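Local coordinates for broad specificity aminotransferase (Leishmania mexicana, PDB 4WB0) that catalyses pyridoxal-phosphate-dependent transamination with relaxed substrate selectivity, working as a homodimer, at the interface of chains A and B. Residues are numbered along the deposited sequence; one frame, centred on the assembly and turned at random. Chains: chain A, Broad specificity aminotransferase; chain B, Broad specificity aminotransferase.

The interface of chains A and B. Residues chain A 24, 27, 113, 141, 143; chain B 293, 297.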
loop_
_atom_site.group_PDB
_atom_site.type_symbol
_atom_site.label_atom_id
_atom_site.label_comp_id
_atom_site.label_asym_id
_atom_site.label_seq_id
_atom_site.Cartn_x
_atom_site.Cartn_y
_atom_site.Cartn_z
ATOM N N ASP A 24 -7.323 1.086 17.430
ATOM C CA ASP A 24 -7.297 2.502 17.078
ATOM C C ASP A 24 -8.545 3.190 17.634
ATOM O O ASP A 24 -9.663 2.829 17.245
ATOM C CB ASP A 24 -7.209 2.661 15.549
ATOM C CG ASP A 24 -6.862 4.068 15.133
ATOM O OD1 ASP A 24 -7.798 4.896 15.073
ATOM O OD2 ASP A 24 -5.663 4.350 14.875
ATOM N N PHE A 27 -10.993 4.905 14.897
ATOM C CA PHE A 27 -11.689 3.923 14.065
ATOM C C PHE A 27 -12.645 3.053 14.883
ATOM O O PHE A 27 -13.648 2.545 14.358
ATOM C CB PHE A 27 -10.681 3.036 13.320
ATOM C CG PHE A 27 -10.247 3.585 11.991
ATOM C CD1 PHE A 27 -11.124 4.310 11.188
ATOM C CD2 PHE A 27 -8.960 3.374 11.548
ATOM C CE1 PHE A 27 -10.715 4.816 9.962
ATOM C CE2 PHE A 27 -8.543 3.874 10.325
ATOM C CZ PHE A 27 -9.428 4.598 9.527
ATOM N N THR A 113 -1.456 8.815 4.310
ATOM C CA THR A 113 -0.814 7.921 5.274
ATOM C C THR A 113 0.423 7.286 4.654
ATOM O O THR A 113 1.504 7.277 5.233
ATOM C CB THR A 113 -1.743 6.828 5.736
ATOM O OG1 THR A 113 -2.892 7.382 6.380
ATOM C CG2 THR A 113 -1.037 5.881 6.760
ATOM N N TRP A 141 -3.165 15.075 14.684
ATOM C CA TRP A 141 -3.589 13.717 14.351
ATOM C C TRP A 141 -2.802 12.684 15.211
ATOM O O TRP A 141 -1.575 12.592 15.123
ATOM C CB TRP A 141 -3.360 13.487 12.861
ATOM C CG TRP A 141 -4.071 12.338 12.299
ATOM C CD1 TRP A 141 -5.241 11.787 12.745
ATOM C CD2 TRP A 141 -3.670 11.579 11.160
ATOM N NE1 TRP A 141 -5.594 10.728 11.940
ATOM C CE2 TRP A 141 -4.648 10.575 10.960
ATOM C CE3 TRP A 141 -2.578 11.648 10.283
ATOM C CZ2 TRP A 141 -4.568 9.646 9.929
ATOM C CZ3 TRP A 141 -2.499 10.724 9.246
ATOM C CH2 TRP A 141 -3.491 9.730 9.083
ATOM N N ASN A 143 -2.379 9.728 14.810
ATOM C CA ASN A 143 -1.755 8.720 13.962
ATOM C C ASN A 143 -0.436 9.212 13.465
ATOM O O ASN A 143 0.432 8.402 13.127
ATOM C CB ASN A 143 -2.664 8.320 12.773
ATOM C CG ASN A 143 -2.298 6.920 12.158
ATOM O OD1 ASN A 143 -1.767 6.035 12.845
ATOM N ND2 ASN A 143 -2.603 6.732 10.864
ATOM N N ARG B 293 -1.936 0.023 9.864
ATOM C CA ARG B 293 -2.430 1.363 10.185
ATOM C C ARG B 293 -1.283 2.398 10.082
ATOM O O ARG B 293 -1.446 3.546 9.654
ATOM C CB ARG B 293 -3.049 1.372 11.607
ATOM C CG ARG B 293 -3.582 2.715 12.183
ATOM C CD ARG B 293 -4.628 3.369 11.282
ATOM N NE ARG B 293 -5.472 4.327 12.009
ATOM C CZ ARG B 293 -5.837 5.543 11.573
ATOM N NH1 ARG B 293 -5.433 6.023 10.396
ATOM N NH2 ARG B 293 -6.613 6.304 12.334
ATOM N N THR B 297 -2.967 2.851 6.472
ATOM C CA THR B 297 -4.274 2.981 7.149
ATOM C C THR B 297 -5.308 1.925 6.740
ATOM O O THR B 297 -5.766 1.152 7.578
ATOM C CB THR B 297 -4.917 4.406 6.938
ATOM O OG1 THR B 297 -4.230 5.398 7.693
ATOM C CG2 THR B 297 -6.319 4.411 7.482
#
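B:Arg293, at the C-terminal end of helix 278-293, reaches across the homodimer into the active site of chain A, its guanidinium lying between A:Phe27 and A:Asn143, one on each face, with A:Asp24 at its edge. It is the family's substrate-recognising arginine, lent by the partner subunit to pair with the side-chain carboxylate of dicarboxylic substrates. Its CG is anti to the backbone N (chi1 177°) and the chain then bends at chi2, carrying the head into chain A. CE2 of A:Phe27 lies over the guanidinium centre, 3.4 Å from CZ of B:Arg293; the planes are inclined by 40°, a tilted cover rather than a flat stack. The A:Asn143 amide covers the opposite face, displaced from its centre. Its ND2 lies 3.0 Å from B:Arg293 NH1, a close polar contact of two donors, not a hydrogen bond. CB of A:Asn143 sits over the A:Trp141 ring centre, 3.5 Å above its plane. In the salt bridge, NE of B:Arg293 meets OD2 of A:Asp24 at 2.9 Å from above the carboxylate plane, while NH2 adds weak bonds to both oxygens. The backbone N of A:Phe27 donates almost straight to the anti lone pair of A:Asp24 OD1 at 3.2 Å, which would steady the carboxylate. A dicarboxylic substrate would probably have to displace this pairing or move the arginine, in keeping with the relaxed selectivity. NH1 of B:Arg293 donates close to its own plane, but along a bent path, to OG1 of B:Thr297, 3.0 Å away. The branches of B:Thr297 diverge: methyl CG2 meets the A:Phe27 ring edge, 3.6 Å from CE2, whereas OG1 shares a 2.7 Å hydrogen bond with the hydroxyl OG1 of A:Thr113.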